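PDB 5JJP: nonribosomal peptide synthase from Streptomyces sp. MJ635-86F5, which activates an aliphatic beta-amino acid by ATP-dependent adenylation, probably for loading onto a phosphopantetheine-bearing carrier protein. Local coordinates for residues Q121-R124 with T125-M129; E144-P147 with P148-M152; D341-D344 with P345-A348. All blocks are in the same frame, centred on the assembly; numbering follows the deposited sequence.

Contact 1: residues Q121-R124 with T125-M129; sequences QRLR and TIIGM
L123 and I127 meet one turn apart on helix 120-130, where four consecutive backbone carbonyls, from Q121 to R124, each accept the amide four residues further on. Traced outward from the backbone, I127 stays close to the preceding turn along its longer branch. Its CB lies 3.6 Å from L123 O, and CG1 comes closer, 3.3 Å from the same oxygen. CD1 then carries on past the carbonyl to the L123 side chain, where it meets CG at 4.2 Å, the two side chains crossing at a slant. CG1 stands beside the backbone N (chi1 -67°), which brings this branch back over the preceding turn, while L123 O keeps its helical bond to I127 N at 3.0 Å.

I126 does much the same one position earlier. Its CG1 packs 3.3 Å from R122 O, which also takes the straight bond from I126 N.

T125 adds a polar link. Its hydroxyl donates to Q121 O at 2.9 Å, and T125 N donates to that oxygen at 3.0 Å, the two donors arriving from opposite faces of the carbonyl plane. With OG1 beside the backbone N (chi1 -54°) the hydroxyl is turned back toward the preceding turn, where it bonds Q121 O; that oxygen is gripped twice.

R124 reaches outward with an extended chain from CG to NE, and NE hydrogen-bonds G145 O in the loop before strand 151-156. L123 packs on V88 and E90 of strand 87-90, while R122, I126 and M129 touch F186 of strand 181-186, so the helix packs against both strands of the layered alpha-beta fold.

Contact 2: residues E144-P147 with P148-M152; sequences EGLP and PGLGM
P147 O accepts L150 N at 3.0 Å, closing a four-residue beta-turn whose central peptide, P148 to G149, is cis. The N-H points almost straight at the oxygen (167°), yet the nitrogen stands above the carbonyl plane, 39° out of it. A cis bond before a residue other than proline is rare, and here it sits at the centre of the reversal.

Inside the bend the contact is carried by one methyl of L150. Its CD2 meets P147 CD at 4.1 Å, the two side chains lying side by side and pointing the same way, and at the same distance it touches L146 CD2, whose side chain crosses it at about a right angle. L150 holds CG anti to the backbone N (chi1 173°), which directs its branch back across the turn, and its CB rests 3.4 Å from P147 O. The P148 ring continues away from this cluster, its CD 3.9 Å from P147 CB, on the exposed outer side.

L146 and L150 both settle on F135 of strand 134-138, while P147 and L150 touch I127 of helix 120-130. The arrangement is a surface beta-turn leading into strand 151-156, which lies between 134-138, its parallel partner, and the antiparallel edge strand 159-162, within the AMP-binding domain of an ANL-type adenylating enzyme.

Contact 3: residues D341-D344 with P345-A348; sequences DVPD and PLPA
The puckered ring of P343 carries L346 CD1 over one of its faces, 3.7 Å from CD and 4.0 Å from CG, the two side chains slanting across each other; at the rim of the ring, P343 CB lies 4.0 Å from P345 O. The flat group of the bend is the cis peptide between D344 and P345: over one of its faces stands the D344 carboxylate, with OD2 3.2 Å from P345 CA and 3.3 Å from P345 N. That nitrogen has no hydrogen to offer, so the approach is contact alone. D344 holds CG anti to its own N (chi1 -170°), beside the carbonyl carbon, which is what folds the carboxylate over the following peptide.

P343 to L346 form a type VIb beta-turn, with proline after the cis bond at its third position and both central residues in extended conformations. Such turns do without the usual closing bond, and here P343 O and L346 N stand 3.4 Å apart, with the N-H badly aligned for a bond. Instead the amide of Q317 on helix 310-319 serves both turn ends, its NE2 donating to P343 O and its OE1 taking a weak bond from L346 N.

L346 CD1 does further work: it packs 3.8 Å from V342 CG1, and V342 in turn rests on L313 of helix 310-319 and I325 of strand 324-329. The first torsion of L346 (chi1 -147°) is some 30° off the staggered value, suggesting a little strain in setting this methyl against P343 and V342. Further along the chain, P347 O accepts R314 NH2, a further tie between this loop and helix 310-319.

Overall arrangement
Moving from the N terminus, contact 1 is one continuous piece of helix 120-130 and closes no loop. Strand 134-138 follows, and contact 2 then turns the loop between it and strand 151-156. The three contacts follow one another in sequence, and none nests in or crosses another. Contacts 1 and 2, with centres about 12 Å apart, come together in space: R124 and I127 of the helix meet the loop, tying helix, loop and first mixed sheet into one unit. Contact 3 bends the loop between 338-341, an edge strand of the second sheet, and 363-367; it lies on the opposite side of the chain's centre from the other two, about 43 Å from contact 1 between centres.

Contact 1: residues Q121-R124 with T125-M129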
loop_
_atom_site.group_PDB
_atom_site.type_symbol
_atom_site.label_atom_id
_atom_site.label_comp_id
_atom_site.label_asym_id
_atom_site.label_seq_id
_atom_site.Cartn_x
_atom_site.Cartn_y
_atom_site.Cartn_z
ATOM N N GLN A 121 23.527 0.743 -0.343
ATOM C CA GLN A 121 23.722 2.100 -0.799
ATOM C C GLN A 121 22.433 2.907 -0.740
ATOM O O GLN A 121 22.431 4.062 -0.307
ATOM C CB GLN A 121 24.281 2.131 -2.228
ATOM C CG GLN A 121 24.273 3.520 -2.870
ATOM C CD GLN A 121 24.970 3.554 -4.239
ATOM O OE1 GLN A 121 25.081 2.534 -4.941
ATOM N NE2 GLN A 121 25.433 4.748 -4.630
ATOM N N ARG A 122 21.338 2.306 -1.167
ATOM C CA ARG A 122 19.996 2.946 -1.070
ATOM C C ARG A 122 19.537 3.127 0.363
ATOM O O ARG A 122 19.036 4.161 0.752
ATOM C CB ARG A 122 18.958 2.113 -1.823
ATOM C CG ARG A 122 17.615 2.800 -1.905
ATOM C CD ARG A 122 16.620 1.949 -2.662
ATOM N NE ARG A 122 15.317 2.604 -2.683
ATOM C CZ ARG A 122 15.015 3.673 -3.424
ATOM N NH1 ARG A 122 15.918 4.240 -4.216
ATOM N NH2 ARG A 122 13.795 4.173 -3.349
ATOM N N LEU A 123 19.759 2.113 1.156
ATOM C CA LEU A 123 19.453 2.173 2.572
ATOM C C LEU A 123 20.228 3.288 3.286
ATOM O O LEU A 123 19.649 4.084 4.025
ATOM C CB LEU A 123 19.753 0.835 3.220
ATOM C CG LEU A 123 19.474 0.736 4.709
ATOM C CD1 LEU A 123 18.016 1.070 4.925
ATOM C CD2 LEU A 123 19.780 -0.665 5.207
ATOM N N ARG A 124 21.508 3.410 2.998
ATOM C CA ARG A 124 22.306 4.528 3.542
ATOM C C ARG A 124 21.837 5.901 3.043
ATOM O O ARG A 124 21.866 6.883 3.810
ATOM C CB ARG A 124 23.795 4.358 3.259
ATOM C CG ARG A 124 24.487 3.384 4.197
ATOM C CD ARG A 124 26.015 3.466 3.993
ATOM N NE ARG A 124 26.679 2.237 4.416
ATOM C CZ ARG A 124 27.357 1.377 3.645
ATOM N NH1 ARG A 124 27.534 1.578 2.344
ATOM N NH2 ARG A 124 27.878 0.296 4.210
ATOM N N THR A 125 21.371 5.968 1.795
ATOM C CA THR A 125 20.767 7.210 1.277
ATOM C C THR A 125 19.469 7.532 2.055
ATOM O O THR A 125 19.269 8.682 2.472
ATOM C CB THR A 125 20.493 7.133 -0.249
ATOM O OG1 THR A 125 21.691 6.767 -0.935
ATOM C CG2 THR A 125 20.034 8.461 -0.806
ATOM N N ILE A 126 18.603 6.530 2.251
ATOM C CA ILE A 126 17.381 6.718 3.048
ATOM C C ILE A 126 17.719 7.291 4.437
ATOM O O ILE A 126 17.049 8.167 4.929
ATOM C CB ILE A 126 16.605 5.377 3.324
ATOM C CG1 ILE A 126 16.091 4.657 2.058
ATOM C CG2 ILE A 126 15.462 5.591 4.297
ATOM C CD1 ILE A 126 15.748 5.550 0.897
ATOM N N ILE A 127 18.713 6.707 5.093
ATOM C CA ILE A 127 19.036 7.033 6.466
ATOM C C ILE A 127 19.556 8.440 6.570
ATOM O O ILE A 127 19.175 9.148 7.491
ATOM C CB ILE A 127 20.040 6.023 7.073
ATOM C CG1 ILE A 127 19.365 4.648 7.214
ATOM C CG2 ILE A 127 20.549 6.494 8.430
ATOM C CD1 ILE A 127 20.248 3.521 7.708
ATOM N N GLY A 128 20.359 8.873 5.621
ATOM C CA GLY A 128 20.824 10.253 5.624
ATOM C C GLY A 128 19.721 11.262 5.321
ATOM O O GLY A 128 19.709 12.341 5.866
ATOM N N MET A 129 18.805 10.946 4.423
ATOM C CA MET A 129 17.688 11.883 4.111
ATOM C C MET A 129 16.637 12.013 5.230
ATOM O O MET A 129 16.181 13.121 5.516
ATOM C CB MET A 129 16.981 11.486 2.815
ATOM C CG MET A 129 17.923 11.545 1.621
ATOM S SD MET A 129 17.089 11.216 0.093
ATOM C CE MET A 129 16.089 12.721 -0.058
#

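Contact 2: residues E144-P147 with P148-M152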
loop_
_atom_site.group_PDB
_atom_site.type_symbol
_atom_site.label_atom_id
_atom_site.label_comp_id
_atom_site.label_asym_id
_atom_site.label_seq_id
_atom_site.Cartn_x
_atom_site.Cartn_y
_atom_site.Cartn_z
ATOM N N GLU A 144 23.955 -5.694 7.464
ATOM C CA GLU A 144 25.270 -5.075 7.596
ATOM C C GLU A 144 25.321 -3.694 6.931
ATOM O O GLU A 144 24.535 -3.395 6.025
ATOM C CB GLU A 144 26.346 -5.842 6.770
ATOM C CG GLU A 144 26.843 -7.230 7.159
ATOM C CD GLU A 144 27.644 -7.904 6.006
ATOM O OE1 GLU A 144 27.584 -7.447 4.836
ATOM O OE2 GLU A 144 28.343 -8.920 6.282
ATOM N N GLY A 145 26.315 -2.901 7.334
ATOM C CA GLY A 145 26.548 -1.542 6.769
ATOM C C GLY A 145 25.864 -0.400 7.529
ATOM O O GLY A 145 25.818 0.735 7.052
ATOM N N LEU A 146 25.302 -0.695 8.692
ATOM C CA LEU A 146 24.587 0.359 9.413
ATOM C C LEU A 146 25.498 1.379 10.125
ATOM O O LEU A 146 26.561 1.018 10.647
ATOM C CB LEU A 146 23.664 -0.205 10.452
ATOM C CG LEU A 146 22.515 -1.013 9.864
ATOM C CD1 LEU A 146 21.927 -1.877 10.944
ATOM C CD2 LEU A 146 21.430 -0.160 9.227
ATOM N N PRO A 147 25.077 2.644 10.162
ATOM C CA PRO A 147 25.890 3.550 10.977
ATOM C C PRO A 147 25.854 3.179 12.477
ATOM O O PRO A 147 24.828 2.806 13.018
ATOM C CB PRO A 147 25.342 4.950 10.603
ATOM C CG PRO A 147 24.471 4.742 9.392
ATOM C CD PRO A 147 23.982 3.341 9.466
ATOM N N PRO A 148 27.021 3.137 13.104
ATOM C CA PRO A 148 27.080 3.173 14.550
ATOM C C PRO A 148 26.629 4.556 15.070
ATOM O O PRO A 148 26.702 5.555 14.330
ATOM C CB PRO A 148 28.570 3.011 14.839
ATOM C CG PRO A 148 29.291 2.899 13.548
ATOM C CD PRO A 148 28.346 3.285 12.465
ATOM N N GLY A 149 26.057 4.660 16.264
ATOM C CA GLY A 149 25.062 3.762 16.812
ATOM C C GLY A 149 23.654 4.233 16.476
ATOM O O GLY A 149 22.977 4.927 17.226
ATOM N N LEU A 150 23.194 3.867 15.305
ATOM C CA LEU A 150 21.792 4.123 14.987
ATOM C C LEU A 150 21.050 3.143 15.888
ATOM O O LEU A 150 21.521 2.065 16.011
ATOM C CB LEU A 150 21.542 3.715 13.545
ATOM C CG LEU A 150 20.209 3.650 12.813
ATOM C CD1 LEU A 150 19.490 4.979 12.769
ATOM C CD2 LEU A 150 20.451 3.124 11.439
ATOM N N GLY A 151 19.978 3.543 16.567
ATOM C CA GLY A 151 19.183 2.586 17.364
ATOM C C GLY A 151 18.912 1.331 16.553
ATOM O O GLY A 151 18.609 1.426 15.376
ATOM N N MET A 152 19.096 0.171 17.160
ATOM C CA MET A 152 18.801 -1.079 16.472
ATOM C C MET A 152 17.998 -2.026 17.358
ATOM O O MET A 152 18.277 -2.179 18.561
ATOM C CB MET A 152 19.991 -1.776 15.822
ATOM C CG MET A 152 19.524 -2.823 14.798
ATOM S SD MET A 152 19.209 -4.481 15.501
ATOM C CE MET A 152 20.915 -4.992 15.791
#

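Contact 3: residues D341-D344 with P345-A348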
loop_
_atom_site.group_PDB
_atom_site.type_symbol
_atom_site.label_atom_id
_atom_site.label_comp_id
_atom_site.label_asym_id
_atom_site.label_seq_id
_atom_site.Cartn_x
_atom_site.Cartn_y
_atom_site.Cartn_z
ATOM N N ASP A 341 -12.843 -1.853 -13.827
ATOM C CA ASP A 341 -13.133 -3.205 -14.280
ATOM C C ASP A 341 -12.548 -3.402 -15.691
ATOM O O ASP A 341 -12.722 -2.589 -16.574
ATOM C CB ASP A 341 -14.665 -3.474 -14.300
ATOM C CG ASP A 341 -15.277 -3.516 -12.905
ATOM O OD1 ASP A 341 -14.698 -4.124 -12.030
ATOM O OD2 ASP A 341 -16.343 -2.932 -12.655
ATOM N N VAL A 342 -11.844 -4.499 -15.881
ATOM C CA VAL A 342 -11.463 -4.976 -17.207
ATOM C C VAL A 342 -12.660 -5.721 -17.833
ATOM O O VAL A 342 -13.193 -6.645 -17.242
ATOM C CB VAL A 342 -10.254 -5.926 -17.075
ATOM C CG1 VAL A 342 -9.900 -6.575 -18.399
ATOM C CG2 VAL A 342 -9.043 -5.156 -16.554
ATOM N N PRO A 343 -13.128 -5.283 -19.020
ATOM C CA PRO A 343 -14.293 -5.971 -19.610
ATOM C C PRO A 343 -13.934 -7.393 -20.012
ATOM O O PRO A 343 -12.793 -7.624 -20.440
ATOM C CB PRO A 343 -14.635 -5.132 -20.845
ATOM C CG PRO A 343 -13.662 -4.016 -20.891
ATOM C CD PRO A 343 -12.651 -4.146 -19.811
ATOM N N ASP A 344 -14.872 -8.325 -19.825
ATOM C CA ASP A 344 -14.718 -9.723 -20.251
ATOM C C ASP A 344 -15.877 -10.081 -21.153
ATOM O O ASP A 344 -17.014 -10.110 -20.725
ATOM C CB ASP A 344 -14.673 -10.707 -19.050
ATOM C CG ASP A 344 -14.273 -12.166 -19.461
ATOM O OD1 ASP A 344 -14.434 -13.120 -18.639
ATOM O OD2 ASP A 344 -13.777 -12.366 -20.606
ATOM N N PRO A 345 -15.598 -10.350 -22.424
ATOM C CA PRO A 345 -14.295 -10.349 -23.028
ATOM C C PRO A 345 -13.862 -8.954 -23.422
ATOM O O PRO A 345 -14.660 -8.022 -23.565
ATOM C CB PRO A 345 -14.496 -11.244 -24.251
ATOM C CG PRO A 345 -15.907 -10.964 -24.660
ATOM C CD PRO A 345 -16.661 -10.635 -23.404
ATOM N N LEU A 346 -12.567 -8.822 -23.573
ATOM C CA LEU A 346 -11.951 -7.592 -24.027
ATOM C C LEU A 346 -12.180 -7.467 -25.536
ATOM O O LEU A 346 -11.785 -8.363 -26.275
ATOM C CB LEU A 346 -10.461 -7.697 -23.703
ATOM C CG LEU A 346 -9.675 -6.460 -23.326
ATOM C CD1 LEU A 346 -10.290 -5.839 -22.096
ATOM C CD2 LEU A 346 -8.236 -6.849 -23.046
ATOM N N PRO A 347 -12.846 -6.392 -26.000
ATOM C CA PRO A 347 -13.076 -6.243 -27.446
ATOM C C PRO A 347 -11.793 -6.381 -28.245
ATOM O O PRO A 347 -10.735 -5.969 -27.786
ATOM C CB PRO A 347 -13.658 -4.822 -27.581
ATOM C CG PRO A 347 -14.264 -4.525 -26.240
ATOM C CD PRO A 347 -13.389 -5.253 -25.237
ATOM N N ALA A 348 -11.898 -6.987 -29.431
ATOM C CA ALA A 348 -10.719 -7.302 -30.258
ATOM C C ALA A 348 -10.049 -6.026 -30.810
ATOM O O ALA A 348 -8.838 -5.958 -30.925
ATOM C CB ALA A 348 -11.099 -8.246 -31.396
#